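PDB 3PJ0: Lmo0305 protein from Listeria monocytogenes, which belongs to the fold-type I family of pyridoxal phosphate-dependent enzymes and carries that cofactor covalently on a lysine, but is of unknown precise function. Local coordinates for residues I257-E262 against V336-A341; L181-P186 against V288-H293; E40-I43 against A48-E51; A66-S71 against P244-A249. All coordinates share one frame; numbering follows the deposited sequence.

Interaction 1 of 4, residues I257-E262 against V336-A341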
loop_
_atom_site.group_PDB
_atom_site.type_symbol
_atom_site.label_atom_id
_atom_site.label_comp_id
_atom_site.label_asym_id
_atom_site.label_seq_id
_atom_site.Cartn_x
_atom_site.Cartn_y
_atom_site.Cartn_z
ATOM N N ILE A 257 -5.765 8.992 -21.077
ATOM C CA ILE A 257 -6.994 8.273 -21.431
ATOM C C ILE A 257 -7.425 8.573 -22.889
ATOM O O ILE A 257 -7.867 7.663 -23.624
ATOM C CB ILE A 257 -8.138 8.529 -20.417
ATOM C CG1 ILE A 257 -9.309 7.532 -20.632
ATOM C CG2 ILE A 257 -8.679 9.984 -20.529
ATOM C CD1 ILE A 257 -8.911 6.044 -20.604
ATOM N N GLY A 258 -7.239 9.808 -23.356
ATOM C CA GLY A 258 -7.610 10.153 -24.714
ATOM C C GLY A 258 -6.708 9.576 -25.805
ATOM O O GLY A 258 -6.986 9.763 -27.008
ATOM N N LYS A 259 -5.622 8.910 -25.407
ATOM C CA LYS A 259 -4.677 8.295 -26.342
ATOM C C LYS A 259 -4.883 6.795 -26.587
ATOM O O LYS A 259 -4.100 6.186 -27.326
ATOM C CB LYS A 259 -3.245 8.493 -25.851
ATOM C CG LYS A 259 -2.820 9.947 -25.706
ATOM C CD LYS A 259 -1.318 10.039 -25.482
ATOM C CE LYS A 259 -0.841 11.458 -25.199
ATOM N NZ LYS A 259 0.599 11.494 -24.781
HETATM N N MSE A 260 -5.885 6.179 -25.970
HETATM C CA MSE A 260 -6.053 4.729 -26.129
HETATM C C MSE A 260 -6.215 4.310 -27.589
HETATM O O MSE A 260 -5.630 3.298 -28.000
HETATM C CB MSE A 260 -7.183 4.173 -25.236
HETATM C CG MSE A 260 -6.938 4.419 -23.751
HETATM SE SE MSE A 260 -5.363 3.485 -23.115
HETATM C CE MSE A 260 -4.684 4.834 -21.841
ATOM N N ALA A 261 -7.000 5.052 -28.364
ATOM C CA ALA A 261 -7.179 4.739 -29.802
ATOM C C ALA A 261 -5.868 4.881 -30.588
ATOM O O ALA A 261 -5.572 4.067 -31.478
ATOM C CB ALA A 261 -8.273 5.601 -30.410
ATOM N N GLU A 262 -5.113 5.934 -30.272
ATOM C CA GLU A 262 -3.794 6.209 -30.871
ATOM C C GLU A 262 -2.807 5.047 -30.606
ATOM O O GLU A 262 -2.037 4.642 -31.504
ATOM C CB GLU A 262 -3.230 7.517 -30.287
ATOM C CG GLU A 262 -1.780 7.780 -30.609
ATOM C CD GLU A 262 -1.179 8.940 -29.820
ATOM O OE1 GLU A 262 -1.905 9.890 -29.450
ATOM O OE2 GLU A 262 0.056 8.895 -29.618
ATOM N N VAL A 336 2.469 -0.612 -26.261
ATOM C CA VAL A 336 2.663 0.735 -26.814
ATOM C C VAL A 336 2.147 1.804 -25.857
ATOM O O VAL A 336 1.083 1.657 -25.233
ATOM C CB VAL A 336 2.028 0.893 -28.211
ATOM C CG1 VAL A 336 2.165 2.343 -28.736
ATOM C CG2 VAL A 336 2.692 -0.037 -29.203
ATOM N N GLY A 337 2.917 2.872 -25.740
ATOM C CA GLY A 337 2.611 4.000 -24.879
ATOM C C GLY A 337 3.175 5.257 -25.504
ATOM O O GLY A 337 3.305 5.338 -26.741
ATOM N N ASP A 338 3.555 6.229 -24.675
ATOM C CA ASP A 338 4.045 7.527 -25.210
ATOM C C ASP A 338 5.429 7.453 -25.870
ATOM O O ASP A 338 5.759 8.280 -26.722
ATOM C CB ASP A 338 4.108 8.624 -24.126
ATOM C CG ASP A 338 2.752 9.161 -23.693
ATOM O OD1 ASP A 338 1.697 8.875 -24.298
ATOM O OD2 ASP A 338 2.754 9.887 -22.689
ATOM N N ALA A 339 6.254 6.485 -25.478
ATOM C CA ALA A 339 7.605 6.376 -26.051
ATOM C C ALA A 339 7.580 6.138 -27.568
ATOM O O ALA A 339 8.382 6.711 -28.308
ATOM C CB ALA A 339 8.402 5.248 -25.352
ATOM N N PHE A 340 6.635 5.339 -28.039
ATOM C CA PHE A 340 6.588 5.015 -29.479
ATOM C C PHE A 340 6.556 6.255 -30.390
ATOM O O PHE A 340 7.290 6.320 -31.375
ATOM C CB PHE A 340 5.435 4.059 -29.817
ATOM C CG PHE A 340 5.385 3.689 -31.275
ATOM C CD1 PHE A 340 6.268 2.755 -31.795
ATOM C CD2 PHE A 340 4.489 4.307 -32.137
ATOM C CE1 PHE A 340 6.262 2.441 -33.163
ATOM C CE2 PHE A 340 4.476 3.996 -33.522
ATOM C CZ PHE A 340 5.351 3.061 -34.022
ATOM N N ALA A 341 5.760 7.251 -30.009
ATOM C CA ALA A 341 5.597 8.447 -30.827
ATOM C C ALA A 341 6.839 9.334 -30.856
ATOM O O ALA A 341 6.924 10.217 -31.710
ATOM C CB ALA A 341 4.372 9.250 -30.386
#
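K259 and D338 meet in a salt bridge at the surface, where the turn leading to helix 260-275 faces the loop that leaves strand 329-335 of the small antiparallel sheet in this fold-type I enzyme. From K259 the side chain starts beside its backbone N (chi1 -60°) and then runs fully extended, crossing the aspartate at about a right angle. NZ lies 2.9 Å from D338 OD1, and it comes down on the carboxylate from above, 52° out of its plane. The methylene CD also lies against D338 OD1, at 3.4 Å. K259 was modelled in two conformers, so the bridge belongs to the one described and may be held only part of the time. The carboxylate has other partners in any case: Y263 OH hydrogen-bonds to OD1, and R256 makes a salt bridge with OD2. Two basic groups at one aspartate would be expected to stabilise its negative charge. Three residues on, the end of the extended E262 side chain comes near the same loop, and its carboxylate lies 5.6 Å from D338, measured OE2 to OD1. Its touch there is a loose one, E262 OE2 standing 4.4 Å from A341 CB.

Interaction 2 of 4, residues L181-P186 against V288-H293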
loop_
_atom_site.group_PDB
_atom_site.type_symbol
_atom_site.label_atom_id
_atom_site.label_comp_id
_atom_site.label_asym_id
_atom_site.label_seq_id
_atom_site.Cartn_x
_atom_site.Cartn_y
_atom_site.Cartn_z
ATOM N N LEU A 181 -8.200 -2.420 -18.863
ATOM C CA LEU A 181 -9.500 -2.067 -19.453
ATOM C C LEU A 181 -9.471 -0.880 -20.421
ATOM O O LEU A 181 -10.118 -0.910 -21.475
ATOM C CB LEU A 181 -10.512 -1.728 -18.356
ATOM C CG LEU A 181 -11.900 -1.273 -18.837
ATOM C CD1 LEU A 181 -12.640 -2.397 -19.639
ATOM C CD2 LEU A 181 -12.701 -0.830 -17.604
ATOM N N TRP A 182 -8.773 0.172 -20.050
ATOM C CA TRP A 182 -8.765 1.403 -20.822
ATOM C C TRP A 182 -8.268 1.148 -22.252
ATOM O O TRP A 182 -8.760 1.722 -23.214
ATOM C CB TRP A 182 -7.878 2.455 -20.158
ATOM C CG TRP A 182 -8.061 2.574 -18.635
ATOM C CD1 TRP A 182 -7.117 2.277 -17.697
ATOM C CD2 TRP A 182 -9.220 2.998 -17.904
ATOM N NE1 TRP A 182 -7.595 2.514 -16.434
ATOM C CE2 TRP A 182 -8.889 2.937 -16.525
ATOM C CE3 TRP A 182 -10.504 3.413 -18.267
ATOM C CZ2 TRP A 182 -9.806 3.269 -15.507
ATOM C CZ3 TRP A 182 -11.402 3.750 -17.263
ATOM C CH2 TRP A 182 -11.037 3.687 -15.896
ATOM N N GLU A 183 -7.307 0.240 -22.356
ATOM C CA GLU A 183 -6.682 -0.097 -23.620
ATOM C C GLU A 183 -7.563 -0.849 -24.620
ATOM O O GLU A 183 -7.206 -0.907 -25.807
ATOM C CB GLU A 183 -5.436 -0.960 -23.359
ATOM C CG GLU A 183 -4.324 -0.306 -22.580
ATOM C CD GLU A 183 -4.370 -0.482 -21.071
ATOM O OE1 GLU A 183 -5.408 -0.206 -20.454
ATOM O OE2 GLU A 183 -3.308 -0.838 -20.501
ATOM N N ILE A 184 -8.665 -1.458 -24.159
ATOM C CA ILE A 184 -9.533 -2.260 -25.045
ATOM C C ILE A 184 -10.799 -1.558 -25.582
ATOM O O ILE A 184 -11.452 -2.064 -26.490
ATOM C CB ILE A 184 -9.931 -3.615 -24.380
ATOM C CG1 ILE A 184 -10.951 -3.443 -23.236
ATOM C CG2 ILE A 184 -8.698 -4.356 -23.897
ATOM C CD1 ILE A 184 -11.399 -4.725 -22.604
ATOM N N THR A 185 -11.137 -0.385 -25.073
ATOM C CA THR A 185 -12.353 0.292 -25.560
ATOM C C THR A 185 -12.276 0.627 -27.058
ATOM O O THR A 185 -13.265 0.495 -27.760
ATOM C CB THR A 185 -12.754 1.502 -24.696
ATOM O OG1 THR A 185 -11.796 2.550 -24.821
ATOM C CG2 THR A 185 -12.877 1.097 -23.236
ATOM N N PRO A 186 -11.080 0.995 -27.577
ATOM C CA PRO A 186 -11.055 1.269 -29.049
ATOM C C PRO A 186 -11.442 0.066 -29.940
ATOM O O PRO A 186 -12.265 0.212 -30.868
ATOM C CB PRO A 186 -9.605 1.704 -29.307
ATOM C CG PRO A 186 -9.118 2.208 -27.961
ATOM C CD PRO A 186 -9.802 1.335 -26.926
ATOM N N VAL A 288 -5.518 -6.334 -30.667
ATOM C CA VAL A 288 -6.845 -5.875 -30.334
ATOM C C VAL A 288 -6.738 -4.835 -29.209
ATOM O O VAL A 288 -7.719 -4.523 -28.576
ATOM C CB VAL A 288 -7.740 -7.088 -29.947
ATOM C CG1 VAL A 288 -7.885 -8.036 -31.160
ATOM C CG2 VAL A 288 -7.192 -7.841 -28.674
ATOM N N SER A 289 -5.539 -4.271 -29.024
ATOM C CA SER A 289 -5.254 -3.312 -27.940
ATOM C C SER A 289 -3.862 -2.722 -28.232
ATOM O O SER A 289 -3.357 -2.824 -29.355
ATOM C CB SER A 289 -5.274 -4.033 -26.582
ATOM O OG SER A 289 -4.126 -4.886 -26.468
ATOM N N ASN A 290 -3.240 -2.120 -27.231
ATOM C CA ASN A 290 -1.932 -1.516 -27.425
ATOM C C ASN A 290 -0.782 -2.526 -27.291
ATOM O O ASN A 290 0.384 -2.164 -27.431
ATOM C CB ASN A 290 -1.740 -0.402 -26.400
ATOM C CG ASN A 290 -1.643 -0.917 -25.028
ATOM O OD1 ASN A 290 -2.412 -1.826 -24.641
ATOM N ND2 ASN A 290 -0.699 -0.375 -24.247
HETATM N N MSE A 291 -1.111 -3.786 -27.022
HETATM C CA MSE A 291 -0.109 -4.785 -26.764
HETATM C C MSE A 291 -0.188 -5.994 -27.663
HETATM O O MSE A 291 -1.197 -6.235 -28.333
HETATM C CB MSE A 291 -0.210 -5.264 -25.314
HETATM C CG MSE A 291 -1.412 -6.111 -24.991
HETATM SE SE MSE A 291 -1.249 -7.050 -23.282
HETATM C CE MSE A 291 0.215 -8.226 -23.755
ATOM N N PHE A 292 0.896 -6.763 -27.646
ATOM C CA PHE A 292 0.999 -8.008 -28.387
ATOM C C PHE A 292 2.330 -8.652 -28.000
ATOM O O PHE A 292 3.157 -8.027 -27.339
ATOM C CB PHE A 292 0.886 -7.811 -29.919
ATOM C CG PHE A 292 1.881 -6.855 -30.495
ATOM C CD1 PHE A 292 3.138 -7.286 -30.896
ATOM C CD2 PHE A 292 1.558 -5.494 -30.644
ATOM C CE1 PHE A 292 4.071 -6.374 -31.430
ATOM C CE2 PHE A 292 2.479 -4.608 -31.158
ATOM C CZ PHE A 292 3.731 -5.035 -31.554
ATOM N N HIS A 293 2.482 -9.916 -28.376
ATOM C CA HIS A 293 3.713 -10.670 -28.179
ATOM C C HIS A 293 4.325 -10.941 -29.551
ATOM O O HIS A 293 3.618 -11.165 -30.498
ATOM C CB HIS A 293 3.379 -11.974 -27.474
ATOM C CG HIS A 293 3.055 -11.794 -26.037
ATOM N ND1 HIS A 293 2.791 -12.846 -25.186
ATOM C CD2 HIS A 293 2.991 -10.670 -25.286
ATOM C CE1 HIS A 293 2.545 -12.366 -23.981
ATOM N NE2 HIS A 293 2.702 -11.052 -24.012
HETATM O O HOH W 1 -8.296 -1.639 -28.176
HETATM O O HOH W 2 -0.956 -1.407 -21.320
#
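E183 leaves its backbone with CG beside the N (chi1 -63°) and then bends sharply at chi2 (91°), while N290 holds its own CG between backbone N and carbonyl carbon. These turns lay the glutamate methylenes against the asparagine amide: N290 OD1 sits 3.2 Å from E183 CG and 3.4 Å from E183 CB. The two flat ends do not stack, since the carboxylate and amide planes stand 60° apart. A water joins them instead, giving a proton to E183 OE2 at 2.6 Å and accepting one from N290 ND2 at 3.1 Å. The same ND2 also donates to V336 O, so both its partners help fix the rotation of the amide. The contact is a buried interdomain seam of the fold-type I architecture: 181-186 follows strand 173-178 of the large seven-stranded sheet, and 288-293 includes the start of strand 291-296 of the small antiparallel sheet. On the backbone side a second water bridges the halves, donating to both E183 O and V288 O. Beside it, S289 CB packs 3.8 Å from E183 O, and I184 CG2 makes a looser approach to the same CB. S289 OG turns back along its own chain, accepting from M291 N at 3.3 Å in an ST turn just where the strand begins.

Interaction 3 of 4, residues E40-I43 against A48-E51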
loop_
_atom_site.group_PDB
_atom_site.type_symbol
_atom_site.label_atom_id
_atom_site.label_comp_id
_atom_site.label_asym_id
_atom_site.label_seq_id
_atom_site.Cartn_x
_atom_site.Cartn_y
_atom_site.Cartn_z
ATOM N N GLU A 40 -5.276 19.326 1.468
ATOM C CA GLU A 40 -5.231 18.419 2.584
ATOM C C GLU A 40 -5.164 16.968 2.136
ATOM O O GLU A 40 -5.822 16.549 1.205
ATOM C CB GLU A 40 -6.424 18.618 3.524
ATOM C CG GLU A 40 -6.381 19.916 4.344
ATOM C CD GLU A 40 -5.429 19.865 5.534
ATOM O OE1 GLU A 40 -5.234 18.781 6.137
ATOM O OE2 GLU A 40 -4.883 20.927 5.901
ATOM N N SER A 41 -4.370 16.208 2.871
ATOM C CA SER A 41 -4.280 14.803 2.669
ATOM C C SER A 41 -5.599 14.124 3.022
ATOM O O SER A 41 -6.351 14.575 3.911
ATOM C CB SER A 41 -3.200 14.200 3.590
ATOM O OG SER A 41 -3.186 12.771 3.474
ATOM N N ASP A 42 -5.846 13.032 2.311
ATOM C CA ASP A 42 -6.887 12.089 2.693
ATOM C C ASP A 42 -6.445 11.528 4.069
ATOM O O ASP A 42 -5.243 11.576 4.412
ATOM C CB ASP A 42 -7.053 10.970 1.651
ATOM C CG ASP A 42 -5.729 10.207 1.347
ATOM O OD1 ASP A 42 -4.734 10.865 0.981
ATOM O OD2 ASP A 42 -5.703 8.946 1.396
ATOM N N ILE A 43 -7.403 11.016 4.849
ATOM C CA ILE A 43 -7.162 10.459 6.170
ATOM C C ILE A 43 -7.908 9.103 6.301
ATOM O O ILE A 43 -9.149 9.066 6.361
ATOM C CB ILE A 43 -7.657 11.425 7.251
ATOM C CG1 ILE A 43 -6.962 12.795 7.109
ATOM C CG2 ILE A 43 -7.491 10.804 8.679
ATOM C CD1 ILE A 43 -5.445 12.738 7.219
ATOM N N ALA A 48 -11.773 14.785 0.717
ATOM C CA ALA A 48 -12.065 15.097 -0.685
ATOM C C ALA A 48 -11.108 14.468 -1.697
ATOM O O ALA A 48 -11.555 13.950 -2.711
ATOM C CB ALA A 48 -12.126 16.636 -0.901
ATOM N N VAL A 49 -9.800 14.482 -1.429
ATOM C CA VAL A 49 -8.860 14.012 -2.449
ATOM C C VAL A 49 -9.140 12.552 -2.856
ATOM O O VAL A 49 -9.137 12.261 -4.043
ATOM C CB VAL A 49 -7.355 14.248 -2.115
ATOM C CG1 VAL A 49 -6.933 13.547 -0.849
ATOM C CG2 VAL A 49 -6.474 13.762 -3.280
ATOM N N ILE A 50 -9.434 11.678 -1.889
ATOM C CA ILE A 50 -9.731 10.284 -2.195
ATOM C C ILE A 50 -11.191 10.089 -2.615
ATOM O O ILE A 50 -11.478 9.398 -3.597
ATOM C CB ILE A 50 -9.334 9.319 -1.031
ATOM C CG1 ILE A 50 -9.479 7.852 -1.487
ATOM C CG2 ILE A 50 -10.146 9.601 0.244
ATOM C CD1 ILE A 50 -9.020 6.828 -0.448
ATOM N N GLU A 51 -12.117 10.708 -1.901
ATOM C CA GLU A 51 -13.549 10.549 -2.204
ATOM C C GLU A 51 -13.927 11.054 -3.583
ATOM O O GLU A 51 -14.718 10.402 -4.282
ATOM C CB GLU A 51 -14.410 11.247 -1.152
ATOM C CG GLU A 51 -14.251 10.648 0.212
ATOM C CD GLU A 51 -15.165 11.274 1.242
ATOM O OE1 GLU A 51 -16.293 11.670 0.837
ATOM O OE2 GLU A 51 -14.763 11.325 2.436
HETATM O O HOH W 3 -8.550 16.414 0.583
#
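D42 reaches across a tight connection to the first turn of helix 48-61, touching V49 and I50 chiefly through its CB. This atom meets two methyl groups that come from directions roughly at right angles, 3.6 Å from V49 CG1 and 3.7 Å from I50 CG2. One bond further out, CG is still within 4.2 Å of V49 CG1, because chi1 of 55° tucks it between the backbone N and the carbonyl carbon. At the tip, OD1 lies 3.9 Å from the same V49 methyl and takes a weak hydrogen bond from Y243 N; OD2 accepts from L242 N. The carboxylate thus faces the N-terminal end of helix 243-256, a setting that would probably favour its negative charge. V49 CG1 also packs 3.4 Å from D42 N, a buried amide with no polar partner in the model. Nearby, the backbones are linked through a water that donates to E40 O and accepts from V49 N. S41 OG gives its proton to D42 O at 2.6 Å, in the carbonyl plane and on a lone pair, and is also hydrogen-bonded to S241 OG. R23 of the second subunit packs on E40 and S41, and the S41 backbone hydrogen-bonds to that subunit, while V49 and I50 carry helix 48-61 against I246 of helix 243-256.

Interaction 4 of 4, residues A66-S71 against P244-A249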
loop_
_atom_site.group_PDB
_atom_site.type_symbol
_atom_site.label_atom_id
_atom_site.label_comp_id
_atom_site.label_asym_id
_atom_site.label_seq_id
_atom_site.Cartn_x
_atom_site.Cartn_y
_atom_site.Cartn_z
ATOM N N ALA A 66 -16.944 3.108 -5.475
ATOM C CA ALA A 66 -15.605 2.569 -5.707
ATOM C C ALA A 66 -14.739 2.849 -4.511
ATOM O O ALA A 66 -15.055 3.721 -3.686
ATOM C CB ALA A 66 -14.969 3.204 -6.960
ATOM N N VAL A 67 -13.642 2.094 -4.430
ATOM C CA VAL A 67 -12.674 2.259 -3.372
ATOM C C VAL A 67 -11.286 2.242 -3.992
ATOM O O VAL A 67 -10.940 1.363 -4.808
ATOM C CB VAL A 67 -12.812 1.187 -2.243
ATOM C CG1 VAL A 67 -12.965 -0.171 -2.817
ATOM C CG2 VAL A 67 -11.621 1.267 -1.242
ATOM N N PHE A 68 -10.490 3.225 -3.602
ATOM C CA PHE A 68 -9.124 3.293 -4.065
ATOM C C PHE A 68 -8.225 2.377 -3.225
ATOM O O PHE A 68 -8.143 2.511 -1.987
ATOM C CB PHE A 68 -8.598 4.740 -4.068
ATOM C CG PHE A 68 -7.244 4.869 -4.711
ATOM C CD1 PHE A 68 -7.141 5.080 -6.066
ATOM C CD2 PHE A 68 -6.075 4.738 -3.958
ATOM C CE1 PHE A 68 -5.896 5.193 -6.685
ATOM C CE2 PHE A 68 -4.829 4.827 -4.557
ATOM C CZ PHE A 68 -4.733 5.046 -5.935
ATOM N N PHE A 69 -7.525 1.472 -3.912
ATOM C CA PHE A 69 -6.616 0.505 -3.299
ATOM C C PHE A 69 -5.143 0.702 -3.671
ATOM O O PHE A 69 -4.851 1.081 -4.783
ATOM C CB PHE A 69 -6.989 -0.905 -3.776
ATOM C CG PHE A 69 -8.042 -1.608 -2.929
ATOM C CD1 PHE A 69 -7.675 -2.288 -1.770
ATOM C CD2 PHE A 69 -9.385 -1.619 -3.311
ATOM C CE1 PHE A 69 -8.636 -2.946 -0.998
ATOM C CE2 PHE A 69 -10.359 -2.337 -2.536
ATOM C CZ PHE A 69 -9.976 -2.967 -1.387
ATOM N N PRO A 70 -4.216 0.425 -2.739
ATOM C CA PRO A 70 -2.811 0.540 -3.131
ATOM C C PRO A 70 -2.435 -0.413 -4.271
ATOM O O PRO A 70 -1.521 -0.118 -5.042
ATOM C CB PRO A 70 -2.053 0.179 -1.851
ATOM C CG PRO A 70 -3.057 -0.513 -0.957
ATOM C CD PRO A 70 -4.369 0.051 -1.313
ATOM N N SER A 71 -3.111 -1.554 -4.367
ATOM C CA SER A 71 -2.816 -2.531 -5.401
ATOM C C SER A 71 -4.012 -3.360 -5.830
ATOM O O SER A 71 -4.984 -3.558 -5.069
ATOM C CB SER A 71 -1.742 -3.504 -4.883
ATOM O OG SER A 71 -2.286 -4.363 -3.916
ATOM N N PRO A 244 -0.371 10.426 -2.604
ATOM C CA PRO A 244 0.669 10.413 -3.637
ATOM C C PRO A 244 0.309 9.585 -4.871
ATOM O O PRO A 244 0.649 9.975 -6.010
ATOM C CB PRO A 244 1.909 9.861 -2.899
ATOM C CG PRO A 244 1.677 10.216 -1.449
ATOM C CD PRO A 244 0.170 10.094 -1.280
ATOM N N TYR A 245 -0.375 8.471 -4.646
ATOM C CA TYR A 245 -0.823 7.595 -5.722
ATOM C C TYR A 245 -2.137 8.098 -6.315
ATOM O O TYR A 245 -2.345 7.987 -7.493
ATOM C CB TYR A 245 -0.984 6.137 -5.252
ATOM C CG TYR A 245 0.265 5.487 -4.726
ATOM C CD1 TYR A 245 1.485 5.634 -5.374
ATOM C CD2 TYR A 245 0.223 4.686 -3.599
ATOM C CE1 TYR A 245 2.643 5.027 -4.878
ATOM C CE2 TYR A 245 1.373 4.063 -3.105
ATOM C CZ TYR A 245 2.572 4.239 -3.753
ATOM O OH TYR A 245 3.699 3.628 -3.255
ATOM N N ILE A 246 -3.028 8.677 -5.505
ATOM C CA ILE A 246 -4.313 9.189 -6.064
ATOM C C ILE A 246 -4.074 10.365 -7.014
ATOM O O ILE A 246 -4.546 10.376 -8.164
ATOM C CB ILE A 246 -5.308 9.636 -4.956
ATOM C CG1 ILE A 246 -5.739 8.439 -4.106
ATOM C CG2 ILE A 246 -6.583 10.298 -5.555
ATOM C CD1 ILE A 246 -6.283 8.880 -2.750
ATOM N N LEU A 247 -3.309 11.347 -6.551
ATOM C CA LEU A 247 -2.999 12.508 -7.418
ATOM C C LEU A 247 -2.311 12.121 -8.739
ATOM O O LEU A 247 -2.661 12.671 -9.808
ATOM C CB LEU A 247 -2.217 13.574 -6.673
ATOM C CG LEU A 247 -2.978 14.219 -5.493
ATOM C CD1 LEU A 247 -2.020 15.060 -4.654
ATOM C CD2 LEU A 247 -4.275 15.023 -5.907
ATOM N N SER A 248 -1.293 11.251 -8.659
ATOM C CA SER A 248 -0.600 10.783 -9.850
ATOM C C SER A 248 -1.520 9.939 -10.736
ATOM O O SER A 248 -1.447 10.061 -11.968
ATOM C CB SER A 248 0.693 10.026 -9.515
ATOM O OG SER A 248 0.454 9.013 -8.570
ATOM N N ALA A 249 -2.378 9.110 -10.132
ATOM C CA ALA A 249 -3.341 8.295 -10.923
ATOM C C ALA A 249 -4.272 9.198 -11.700
ATOM O O ALA A 249 -4.437 9.042 -12.893
ATOM C CB ALA A 249 -4.174 7.343 -10.020
#
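F68 offers a ring face to I246 in a CH-pi contact: I246 CG1 hangs almost centrally over the ring, 3.7 Å from its centroid and 10° off the ring normal. The phenyl gets there because its CG is swung opposite the backbone N (chi1 -173°), away from strand 66-69 and against the helix. Plain apolar packing completes the grip. Y245 CB comes to the ring edge, near its plane, 4.0 Å from F68 CZ, and A249 CB approaches F68 CE1 obliquely at 4.3 Å. One phenyl thus meets three residues of a single helical face. In the fold-type I layout, strand 65-69 is the border strand of the large seven-stranded sheet, paired with the antiparallel strand 216-220, and helix 243-256 lies across it: the axes of the two segments pass 10.0 Å apart at 112°. S248 OG donates back to P244 O at 2.7 Å, in the carbonyl plane, within the helix. Y245, modelled in two conformers, directs its hydroxyl to the dimer interface, where OH is hydrogen-bonded to S241 O of the second subunit and its ring meets that subunit's own Y245.

Overall arrangement
From the N terminus, interaction 3 closes first, over four intervening residues, and sets the loop before helix 48-61 against its first turn. Interaction 4 opens after it, at strand 65-69, and spans 172 residues to reach helix 243-256; the two touch through I50 and I246, and both meet the second subunit. Interaction 2 opens within that span and ends beyond it, so 2 and 4 cross. Interaction 1 crosses interaction 2, but lies in series with 3 and 4. V336 N probably hydrogen-bonds to N290 O where 1 and 2 adjoin. Interactions 1 and 2 tie the small antiparallel sheet to the large domain and helix 260-275. Their centres each lie about 22 Å from that of interaction 4.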